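Side-chain contacts in polyhedrin (PDB 4ZQX), which forms the crystalline protein matrix of cypovirus occlusion bodies, the polyhedra that enclose virus particles, and here carries bound ATP: residues A33-P36 against E37-K41; L125-R128 against Q129-Y133; S143-R146 against N147-D151; N187-G191 against P192-N196. All coordinates share one frame; numbering follows the deposited sequence.

The four contacts are local turns that follow one another along the chain without touching. Contact 1 closes the hairpin of strands 27-34 and 40-47, and contact 3 leads into strand 150-152; both reach the same six-stranded antiparallel sheet, their centres about 23 Å apart. Contact 3 holds the sole member of the ATP pocket among these segments, Asp151. Contact 2 lies earlier in the loop that leads to contact 3, with nearest atoms about 10 Å apart. Contact 4, at the entry to helix 194-200, is on the opposite side of the chain's centre from contact 1, with about 42 Å between their centres. Contacts 2 and 4 also meet neighbouring subunits of the trimeric assembly.

Contact 1: A33-P36 against E37-K41; sequences AEYP and EGQCK
The side chain of Gln39 lies crosswise to that of Tyr35 beside the reversal of the chain. Tyr35 turns the edge of its ring to the returning backbone, with CD2 3.4 Å from Gln39 O. Gln39 CG sits in the crowded position between its backbone N and carbonyl carbon (chi1 62°), and the bend that follows at chi2 brings OE1 to 3.7 Å from Tyr35 CB, the amide plane tilted well away from that of the ring. Farther along the same ring edge, Lys41 CB approaches Tyr35 OH at 3.8 Å. On the other face of the hairpin Glu34 and Cys40 meet more loosely, CG to SG 4.2 Å. Backbone bonds hold this register: Ala33 and Lys41 exchange N-H and C=O in both directions, and Tyr35 N donates to Gln39 O over 3.0 Å. Within the turn, Gly38 N reaches Tyr35 O at 2.9 Å. The polar ends are fixed by a second shell: Tyr35 OH bonds to Leu60 O, while Lys41 NZ pairs with Asp63 in a salt bridge and bonds to Glu59 O. A type I turn from Tyr35 to Gly38, with Gly38 at positive phi (94°) and the wider Tyr35-Gln39 bond, makes this a 3:5 beta hairpin with a G1 bulge.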
loop_
_atom_site.group_PDB
_atom_site.type_symbol
_atom_site.label_atom_id
_atom_site.label_comp_id
_atom_site.label_asym_id
_atom_site.label_seq_id
_atom_site.Cartn_x
_atom_site.Cartn_y
_atom_site.Cartn_z
ATOM N N ALA A 33 -9.352 17.956 0.565
ATOM C CA ALA A 33 -8.428 19.084 0.551
ATOM C C ALA A 33 -8.992 20.165 -0.364
ATOM O O ALA A 33 -9.373 19.879 -1.485
ATOM C CB ALA A 33 -7.047 18.636 0.041
ATOM N N GLU A 34 -9.046 21.398 0.123
ATOM C CA GLU A 34 -9.519 22.530 -0.673
ATOM C C GLU A 34 -8.350 23.506 -0.846
ATOM O O GLU A 34 -7.632 23.805 0.106
ATOM C CB GLU A 34 -10.731 23.211 -0.010
ATOM C CG GLU A 34 -11.348 24.337 -0.874
ATOM C CD GLU A 34 -12.671 24.916 -0.346
ATOM O OE1 GLU A 34 -12.926 26.114 -0.613
ATOM O OE2 GLU A 34 -13.467 24.194 0.303
ATOM N N TYR A 35 -8.171 23.989 -2.072
ATOM C CA TYR A 35 -7.022 24.813 -2.438
ATOM C C TYR A 35 -7.455 26.268 -2.673
ATOM O O TYR A 35 -8.647 26.567 -2.717
ATOM C CB TYR A 35 -6.352 24.188 -3.675
ATOM C CG TYR A 35 -5.945 22.753 -3.411
ATOM C CD1 TYR A 35 -4.700 22.449 -2.869
ATOM C CD2 TYR A 35 -6.814 21.701 -3.662
ATOM C CE1 TYR A 35 -4.319 21.145 -2.618
ATOM C CE2 TYR A 35 -6.445 20.390 -3.413
ATOM C CZ TYR A 35 -5.206 20.117 -2.884
ATOM O OH TYR A 35 -4.841 18.817 -2.635
ATOM N N PRO A 36 -6.488 27.180 -2.804
ATOM C CA PRO A 36 -6.833 28.606 -2.870
ATOM C C PRO A 36 -7.842 29.019 -3.967
ATOM O O PRO A 36 -8.673 29.884 -3.671
ATOM C CB PRO A 36 -5.472 29.285 -3.058
ATOM C CG PRO A 36 -4.516 28.383 -2.368
ATOM C CD PRO A 36 -5.038 26.975 -2.613
ATOM N N GLU A 37 -7.802 28.423 -5.164
ATOM C CA GLU A 37 -8.763 28.783 -6.220
ATOM C C GLU A 37 -10.057 27.971 -6.128
ATOM O O GLU A 37 -10.927 28.057 -7.011
ATOM C CB GLU A 37 -8.103 28.676 -7.608
ATOM C CG GLU A 37 -7.107 29.814 -7.830
ATOM C CD GLU A 37 -6.488 29.860 -9.213
ATOM O OE1 GLU A 37 -6.521 28.836 -9.932
ATOM O OE2 GLU A 37 -5.940 30.942 -9.571
ATOM N N GLY A 38 -10.205 27.217 -5.039
ATOM C CA GLY A 38 -11.469 26.550 -4.718
ATOM C C GLY A 38 -11.589 25.124 -5.212
ATOM O O GLY A 38 -12.606 24.449 -4.990
ATOM N N GLN A 39 -10.561 24.660 -5.908
ATOM C CA GLN A 39 -10.566 23.291 -6.376
ATOM C C GLN A 39 -10.418 22.366 -5.178
ATOM O O GLN A 39 -9.961 22.793 -4.113
ATOM C CB GLN A 39 -9.504 23.038 -7.455
ATOM C CG GLN A 39 -8.096 23.236 -7.044
ATOM C CD GLN A 39 -7.617 24.675 -7.198
ATOM O OE1 GLN A 39 -8.117 25.579 -6.560
ATOM N NE2 GLN A 39 -6.614 24.868 -8.028
ATOM N N CYS A 40 -10.846 21.114 -5.357
ATOM C CA CYS A 40 -10.880 20.125 -4.284
ATOM C C CYS A 40 -10.322 18.806 -4.760
ATOM O O CYS A 40 -10.504 18.413 -5.927
ATOM C CB CYS A 40 -12.314 19.864 -3.811
ATOM S SG CYS A 40 -13.167 21.274 -3.087
ATOM N N LYS A 41 -9.651 18.127 -3.840
ATOM C CA LYS A 41 -9.209 16.758 -4.047
ATOM C C LYS A 41 -9.810 15.932 -2.922
ATOM O O LYS A 41 -9.731 16.321 -1.765
ATOM C CB LYS A 41 -7.685 16.702 -3.994
ATOM C CG LYS A 41 -7.062 15.738 -4.925
ATOM C CD LYS A 41 -5.561 15.995 -5.090
ATOM C CE LYS A 41 -4.875 14.698 -5.413
ATOM N NZ LYS A 41 -3.438 14.855 -5.682
#

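Contact 2: L125-R128 against Q129-Y133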
loop_
_atom_site.group_PDB
_atom_site.type_symbol
_atom_site.label_atom_id
_atom_site.label_comp_id
_atom_site.label_asym_id
_atom_site.label_seq_id
_atom_site.Cartn_x
_atom_site.Cartn_y
_atom_site.Cartn_z
ATOM N N LEU A 125 7.502 12.756 9.155
ATOM C CA LEU A 125 7.907 12.700 10.553
ATOM C C LEU A 125 6.896 13.412 11.431
ATOM O O LEU A 125 6.159 14.268 10.946
ATOM C CB LEU A 125 9.248 13.389 10.747
ATOM C CG LEU A 125 10.446 12.852 9.978
ATOM C CD1 LEU A 125 11.681 13.633 10.398
ATOM C CD2 LEU A 125 10.624 11.403 10.245
ATOM N N SER A 126 6.888 13.090 12.728
ATOM C CA SER A 126 6.035 13.808 13.678
ATOM C C SER A 126 6.322 15.296 13.567
ATOM O O SER A 126 7.490 15.701 13.550
ATOM C CB SER A 126 6.330 13.364 15.107
ATOM O OG SER A 126 5.983 12.010 15.301
ATOM N N MET A 127 5.269 16.110 13.499
ATOM C CA MET A 127 5.431 17.542 13.298
ATOM C C MET A 127 5.902 18.244 14.569
ATOM O O MET A 127 5.350 18.042 15.644
ATOM C CB MET A 127 4.125 18.176 12.845
ATOM C CG MET A 127 4.300 19.624 12.421
ATOM S SD MET A 127 2.763 20.358 11.890
ATOM C CE MET A 127 2.586 19.569 10.294
ATOM N N ARG A 128 6.917 19.084 14.424
ATOM C CA ARG A 128 7.423 19.887 15.523
ATOM C C ARG A 128 8.291 20.967 14.894
ATOM O O ARG A 128 8.522 20.944 13.673
ATOM C CB ARG A 128 8.232 19.037 16.503
ATOM C CG ARG A 128 9.329 18.267 15.854
ATOM C CD ARG A 128 10.266 17.619 16.870
ATOM N NE ARG A 128 9.562 16.820 17.859
ATOM C CZ ARG A 128 9.553 17.053 19.172
ATOM N NH1 ARG A 128 10.228 18.066 19.705
ATOM N NH2 ARG A 128 8.874 16.236 19.962
ATOM N N GLN A 129 8.752 21.917 15.708
ATOM C CA GLN A 129 9.560 23.032 15.204
ATOM C C GLN A 129 10.789 22.488 14.487
ATOM O O GLN A 129 11.161 22.971 13.424
ATOM C CB GLN A 129 9.988 23.974 16.328
ATOM C CG GLN A 129 10.963 25.063 15.867
ATOM C CD GLN A 129 11.370 26.005 16.981
ATOM O OE1 GLN A 129 11.491 25.602 18.132
ATOM N NE2 GLN A 129 11.590 27.265 16.641
ATOM N N THR A 130 11.404 21.471 15.082
ATOM C CA THR A 130 12.600 20.853 14.530
ATOM C C THR A 130 12.392 19.343 14.417
ATOM O O THR A 130 12.579 18.584 15.375
ATOM C CB THR A 130 13.803 21.156 15.430
ATOM O OG1 THR A 130 13.908 22.576 15.605
ATOM C CG2 THR A 130 15.081 20.612 14.839
ATOM N N GLU A 131 11.995 18.914 13.232
ATOM C CA GLU A 131 11.762 17.508 12.977
ATOM C C GLU A 131 13.076 16.745 12.925
ATOM O O GLU A 131 14.055 17.209 12.364
ATOM C CB GLU A 131 10.954 17.359 11.696
ATOM C CG GLU A 131 9.569 17.977 11.852
ATOM C CD GLU A 131 8.742 18.003 10.583
ATOM O OE1 GLU A 131 9.127 17.373 9.582
ATOM O OE2 GLU A 131 7.686 18.665 10.603
ATOM N N GLU A 132 13.083 15.562 13.523
ATOM C CA GLU A 132 14.311 14.789 13.668
ATOM C C GLU A 132 13.939 13.325 13.872
ATOM O O GLU A 132 12.914 13.034 14.499
ATOM C CB GLU A 132 15.084 15.345 14.871
ATOM C CG GLU A 132 16.358 14.665 15.212
ATOM C CD GLU A 132 17.149 15.446 16.222
ATOM O OE1 GLU A 132 16.551 16.244 16.992
ATOM O OE2 GLU A 132 18.378 15.267 16.243
ATOM N N TYR A 133 14.751 12.406 13.345
ATOM C CA TYR A 133 14.421 10.977 13.413
ATOM C C TYR A 133 14.304 10.461 14.845
ATOM O O TYR A 133 13.502 9.579 15.114
ATOM C CB TYR A 133 15.452 10.119 12.654
ATOM C CG TYR A 133 15.247 10.089 11.158
ATOM C CD1 TYR A 133 13.985 9.882 10.618
ATOM C CD2 TYR A 133 16.307 10.277 10.284
ATOM C CE1 TYR A 133 13.790 9.852 9.268
ATOM C CE2 TYR A 133 16.114 10.261 8.913
ATOM C CZ TYR A 133 14.855 10.046 8.424
ATOM O OH TYR A 133 14.638 10.029 7.082
HETATM O O HOH W 1 8.545 15.352 7.974
HETATM O O HOH W 2 10.136 14.860 14.355
#
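Glu131 reaches back to Leu125 through a water: OE1 accepts a hydrogen bond from water 1 at 2.6 Å, and the same water accepts from Leu125 N at 3.0 Å. A second water joins the two limbs of the loop; it lies 2.9 Å from Ser126 O, to which it probably donates, and accepts from Glu132 N at 3.1 Å. With CG anti to its carbonyl carbon (chi1 -64°) and the chain extended beyond, Glu131 runs between the two limbs. Its CG lies 3.5 Å from Ser126 O and close to Arg128 O as well, and OE2 approaches Met127 CG at 4.0 Å. The chi1 of Arg128 (54°) tucks its CG between backbone N and carbonyl carbon, 3.3 Å from Thr130 O. At the far end Leu125 splits its methyls: CD1 rests near Glu131 CB, while CD2 meets the CD1-CE1 side of the Tyr133 ring obliquely at 3.7 Å. That ring also meets His44 of the second subunit, whose Tyr225 packs on Leu125 and Glu131. No direct hydrogen bond spans the two segments; ordered water supplies the polar links. For the buried Glu131 carboxylate, the water bond would favour the charged form and the nearby carbonyl oxygens would work against it.

Contact 3: S143-R146 against N147-D151; sequences SYKR and NKFVD. With ATP (adenosine-5'-triphosphate), chain B.
Lys145 lays its CB over one face of the Phe149 ring, a CH-pi contact with 4.0 Å from CB to the ring centroid and the carbon only 16° off the ring normal. The lysine chain then bends at chi2 (-49°), carrying its amine away from the ring to Cys142 O, to which NZ is hydrogen-bonded. The carbonyl of Lys145 is used as well: Lys148 N donates to its O at 2.9 Å, and Lys148 CB packs against the same oxygen at 3.3 Å. Arg146 follows at positive phi, which with Asn147 gives the geometry of a type II' turn. Arg146 O accepts from Phe149 N over 3.2 Å and lies at the edge of the Phe149 ring, 3.2 Å from CD2, so one oxygen meets both the backbone and the ring of Phe149. Beyond this turn, strand 150-152 begins at the border of the six-stranded sheet beside strand 160-166; Asp151 O there comes within 3.5 Å of ATP O4'. Phe149 packs on Trp163 of strand 160-166 and Ile117 of strand 116-120, and meets Trp112 edge-to-face.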
loop_
_atom_site.group_PDB
_atom_site.type_symbol
_atom_site.label_atom_id
_atom_site.label_comp_id
_atom_site.label_asym_id
_atom_site.label_seq_id
_atom_site.Cartn_x
_atom_site.Cartn_y
_atom_site.Cartn_z
ATOM N N SER A 143 -3.768 13.936 18.801
ATOM C CA SER A 143 -4.393 13.410 17.596
ATOM C C SER A 143 -5.781 12.807 17.866
ATOM O O SER A 143 -6.572 12.629 16.941
ATOM C CB SER A 143 -3.498 12.370 16.917
ATOM O OG SER A 143 -3.366 11.201 17.709
ATOM N N TYR A 144 -6.075 12.496 19.126
ATOM C CA TYR A 144 -7.374 11.934 19.487
ATOM C C TYR A 144 -8.356 13.075 19.683
ATOM O O TYR A 144 -8.235 13.828 20.639
ATOM C CB TYR A 144 -7.282 11.130 20.790
ATOM C CG TYR A 144 -6.372 9.932 20.711
ATOM C CD1 TYR A 144 -6.780 8.763 20.080
ATOM C CD2 TYR A 144 -5.110 9.964 21.270
ATOM C CE1 TYR A 144 -5.957 7.665 20.011
ATOM C CE2 TYR A 144 -4.274 8.862 21.204
ATOM C CZ TYR A 144 -4.698 7.730 20.561
ATOM O OH TYR A 144 -3.866 6.643 20.501
ATOM N N LYS A 145 -9.310 13.230 18.779
ATOM C CA LYS A 145 -10.145 14.428 18.798
ATOM C C LYS A 145 -11.339 14.300 19.741
ATOM O O LYS A 145 -11.752 15.287 20.355
ATOM C CB LYS A 145 -10.604 14.797 17.381
ATOM C CG LYS A 145 -9.477 14.966 16.367
ATOM C CD LYS A 145 -8.362 15.866 16.878
ATOM C CE LYS A 145 -7.243 16.016 15.888
ATOM N NZ LYS A 145 -6.201 16.909 16.456
ATOM N N ARG A 146 -11.872 13.084 19.869
ATOM C CA ARG A 146 -12.989 12.805 20.777
ATOM C C ARG A 146 -14.137 13.824 20.640
ATOM O O ARG A 146 -14.746 13.903 19.571
ATOM C CB ARG A 146 -12.489 12.637 22.226
ATOM C CG ARG A 146 -11.369 11.607 22.344
ATOM C CD ARG A 146 -11.119 11.203 23.786
ATOM N NE ARG A 146 -9.742 10.744 23.950
ATOM C CZ ARG A 146 -8.717 11.563 24.179
ATOM N NH1 ARG A 146 -8.918 12.877 24.316
ATOM N NH2 ARG A 146 -7.493 11.079 24.278
ATOM N N ASN A 147 -14.445 14.596 21.683
ATOM C CA ASN A 147 -15.584 15.517 21.603
ATOM C C ASN A 147 -15.326 16.792 20.786
ATOM O O ASN A 147 -16.204 17.645 20.664
ATOM C CB ASN A 147 -16.128 15.843 23.000
ATOM C CG ASN A 147 -16.940 14.715 23.555
ATOM O OD1 ASN A 147 -18.111 14.533 23.190
ATOM N ND2 ASN A 147 -16.320 13.914 24.397
ATOM N N LYS A 148 -14.141 16.894 20.198
ATOM C CA LYS A 148 -13.836 17.973 19.275
ATOM C C LYS A 148 -14.294 17.634 17.841
ATOM O O LYS A 148 -14.255 18.496 16.961
ATOM C CB LYS A 148 -12.352 18.339 19.332
ATOM C CG LYS A 148 -11.956 18.996 20.644
ATOM C CD LYS A 148 -10.469 19.260 20.771
ATOM C CE LYS A 148 -10.204 20.101 22.014
ATOM N NZ LYS A 148 -8.764 20.172 22.347
ATOM N N PHE A 149 -14.740 16.399 17.610
ATOM C CA PHE A 149 -15.468 16.089 16.373
ATOM C C PHE A 149 -16.778 16.875 16.344
ATOM O O PHE A 149 -17.413 17.079 17.379
ATOM C CB PHE A 149 -15.786 14.586 16.236
ATOM C CG PHE A 149 -14.611 13.742 15.807
ATOM C CD1 PHE A 149 -14.080 13.868 14.533
ATOM C CD2 PHE A 149 -14.081 12.799 16.658
ATOM C CE1 PHE A 149 -13.007 13.090 14.133
ATOM C CE2 PHE A 149 -13.013 12.016 16.275
ATOM C CZ PHE A 149 -12.477 12.153 15.001
ATOM N N VAL A 150 -17.195 17.274 15.143
ATOM C CA VAL A 150 -18.407 18.045 14.937
ATOM C C VAL A 150 -19.479 17.088 14.385
ATOM O O VAL A 150 -19.235 16.398 13.408
ATOM C CB VAL A 150 -18.134 19.166 13.909
ATOM C CG1 VAL A 150 -19.410 19.935 13.579
ATOM C CG2 VAL A 150 -17.049 20.117 14.423
ATOM N N ASP A 151 -20.657 17.051 14.997
ATOM C CA ASP A 151 -21.719 16.139 14.554
ATOM C C ASP A 151 -22.401 16.696 13.320
ATOM O O ASP A 151 -22.650 17.908 13.265
ATOM C CB ASP A 151 -22.794 15.922 15.637
ATOM C CG ASP A 151 -22.247 15.303 16.903
ATOM O OD1 ASP A 151 -21.125 14.753 16.889
ATOM O OD2 ASP A 151 -22.957 15.360 17.926
HETATM P PG ATP B . -28.706 11.514 12.218
HETATM O O1G ATP B . -29.116 12.227 13.481
HETATM O O2G ATP B . -27.214 11.448 11.954
HETATM O O3G ATP B . -29.415 10.189 12.008
HETATM P PB ATP B . -30.446 13.433 10.946
HETATM O O1B ATP B . -30.760 13.581 9.475
HETATM O O2B ATP B . -31.502 12.933 11.898
HETATM O O3B ATP B . -29.132 12.495 11.010
HETATM P PA ATP B . -30.180 15.735 12.732
HETATM O O1A ATP B . -31.155 16.810 12.323
HETATM O O2A ATP B . -30.506 14.838 13.910
HETATM O O3A ATP B . -29.828 14.860 11.412
HETATM O "O5'" ATP B . -28.769 16.474 13.045
HETATM C "C5'" ATP B . -27.612 15.737 13.450
HETATM C "C4'" ATP B . -26.577 16.731 13.953
HETATM O "O4'" ATP B . -26.131 17.561 12.878
HETATM C "C3'" ATP B . -27.143 17.671 15.009
HETATM O "O3'" ATP B . -26.221 17.755 16.092
HETATM C "C2'" ATP B . -27.248 19.018 14.322
HETATM O "O2'" ATP B . -27.072 20.153 15.184
HETATM C "C1'" ATP B . -26.148 18.933 13.277
HETATM N N9 ATP B . -26.449 19.863 12.163
HETATM C C8 ATP B . -27.551 19.853 11.377
HETATM N N7 ATP B . -27.502 20.859 10.464
HETATM C C5 ATP B . -26.350 21.518 10.676
HETATM C C6 ATP B . -25.685 22.679 10.070
HETATM N N6 ATP B . -26.313 23.284 9.043
HETATM N N1 ATP B . -24.489 23.081 10.567
HETATM C C2 ATP B . -23.911 22.428 11.599
HETATM N N3 ATP B . -24.469 21.361 12.200
HETATM C C4 ATP B . -25.660 20.868 11.793
#

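Contact 4: N187-G191 against P192-N196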
loop_
_atom_site.group_PDB
_atom_site.type_symbol
_atom_site.label_atom_id
_atom_site.label_comp_id
_atom_site.label_asym_id
_atom_site.label_seq_id
_atom_site.Cartn_x
_atom_site.Cartn_y
_atom_site.Cartn_z
ATOM N N ASN A 187 -14.423 -8.325 22.490
ATOM C CA ASN A 187 -13.142 -8.073 21.823
ATOM C C ASN A 187 -13.058 -8.943 20.579
ATOM O O ASN A 187 -12.912 -10.159 20.677
ATOM C CB ASN A 187 -11.974 -8.351 22.771
ATOM C CG ASN A 187 -10.613 -8.097 22.127
ATOM O OD1 ASN A 187 -10.531 -7.747 20.948
ATOM N ND2 ASN A 187 -9.539 -8.243 22.915
ATOM N N LEU A 188 -13.175 -8.317 19.411
ATOM C CA LEU A 188 -13.127 -9.052 18.153
ATOM C C LEU A 188 -11.746 -9.640 17.823
ATOM O O LEU A 188 -11.638 -10.522 16.958
ATOM C CB LEU A 188 -13.599 -8.167 16.995
ATOM C CG LEU A 188 -15.061 -7.705 17.037
ATOM C CD1 LEU A 188 -15.385 -6.905 15.780
ATOM C CD2 LEU A 188 -16.040 -8.893 17.199
ATOM N N TYR A 189 -10.705 -9.165 18.504
ATOM C CA TYR A 189 -9.351 -9.692 18.326
ATOM C C TYR A 189 -9.064 -10.879 19.247
ATOM O O TYR A 189 -7.980 -11.451 19.192
ATOM C CB TYR A 189 -8.289 -8.611 18.587
ATOM C CG TYR A 189 -8.338 -7.441 17.635
ATOM C CD1 TYR A 189 -7.782 -7.528 16.364
ATOM C CD2 TYR A 189 -8.933 -6.252 18.008
ATOM C CE1 TYR A 189 -7.814 -6.457 15.504
ATOM C CE2 TYR A 189 -8.970 -5.165 17.150
ATOM C CZ TYR A 189 -8.413 -5.279 15.896
ATOM O OH TYR A 189 -8.444 -4.204 15.034
ATOM N N ALA A 190 -10.019 -11.236 20.098
ATOM C CA ALA A 190 -9.835 -12.332 21.045
ATOM C C ALA A 190 -10.381 -13.630 20.493
ATOM O O ALA A 190 -11.434 -13.653 19.862
ATOM C CB ALA A 190 -10.511 -12.012 22.356
ATOM N N GLY A 191 -9.657 -14.717 20.742
ATOM C CA GLY A 191 -10.113 -16.040 20.357
ATOM C C GLY A 191 -9.953 -16.320 18.864
ATOM O O GLY A 191 -9.214 -15.631 18.160
ATOM N N PRO A 192 -10.664 -17.338 18.365
ATOM C CA PRO A 192 -10.514 -17.777 16.975
ATOM C C PRO A 192 -10.910 -16.746 15.928
ATOM O O PRO A 192 -10.447 -16.852 14.820
ATOM C CB PRO A 192 -11.449 -18.987 16.885
ATOM C CG PRO A 192 -11.594 -19.460 18.251
ATOM C CD PRO A 192 -11.505 -18.265 19.141
ATOM N N LEU A 193 -11.748 -15.780 16.269
ATOM C CA LEU A 193 -12.146 -14.756 15.289
ATOM C C LEU A 193 -10.960 -13.920 14.760
ATOM O O LEU A 193 -11.044 -13.317 13.687
ATOM C CB LEU A 193 -13.208 -13.830 15.879
ATOM C CG LEU A 193 -14.004 -13.003 14.865
ATOM C CD1 LEU A 193 -14.826 -13.883 13.933
ATOM C CD2 LEU A 193 -14.901 -12.038 15.598
ATOM N N LEU A 194 -9.861 -13.877 15.508
ATOM C CA LEU A 194 -8.745 -12.999 15.158
ATOM C C LEU A 194 -8.275 -13.141 13.697
ATOM O O LEU A 194 -8.106 -12.158 13.002
ATOM C CB LEU A 194 -7.575 -13.231 16.125
ATOM C CG LEU A 194 -6.242 -12.546 15.794
ATOM C CD1 LEU A 194 -6.376 -11.022 15.869
ATOM C CD2 LEU A 194 -5.168 -13.042 16.742
ATOM N N GLY A 195 -8.069 -14.365 13.236
ATOM C CA GLY A 195 -7.619 -14.583 11.863
ATOM C C GLY A 195 -8.565 -13.982 10.840
ATOM O O GLY A 195 -8.149 -13.452 9.795
ATOM N N ASN A 196 -9.859 -14.067 11.126
ATOM C CA ASN A 196 -10.854 -13.522 10.202
ATOM C C ASN A 196 -10.800 -11.990 10.140
ATOM O O ASN A 196 -10.960 -11.392 9.070
ATOM C CB ASN A 196 -12.255 -14.034 10.560
ATOM C CG ASN A 196 -13.265 -13.782 9.453
ATOM O OD1 ASN A 196 -13.303 -14.487 8.438
ATOM N ND2 ASN A 196 -14.082 -12.772 9.643
#
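A type I beta turn from Asn187 to Ala190, overlaid by an Asx turn, leads the chain into helix 194-200 and sets Leu188 and Tyr189 against Leu193 and Leu194. Leu188 and Leu193 run alongside each other and touch through their CD2 methyls at 3.7 Å. Leu194 instead stands across the Tyr189 side chain. Its CG is opposite its backbone N (chi1 171°), which together with chi2 near 65° takes CD1 to the edge of the tyrosine ring, in its plane and 3.8 Å from Tyr189 CD1. The CB of Leu194 also packs on Tyr189 O at 3.6 Å. In the Asx turn Asn187 OD1 accepts from Tyr189 N at 2.8 Å, with the donor 46° out of the amide plane, while Ala190 N returns to Asn187 O. Gly191, at positive phi, redirects the chain, and its O receives Leu194 N over 3.2 Å. The Tyr189-Leu194 pair continues across the assembly: Leu194 packs on Leu194 of both the second and third subunits, and Tyr189 on Gly195 of the second. The turn is therefore held by backbone and Asx bonds while Tyr189 and Leu194 join the subunit interface. One polar cost remains, since Leu188 O is buried without a partner in the model, with Leu193 CB 3.8 Å from it.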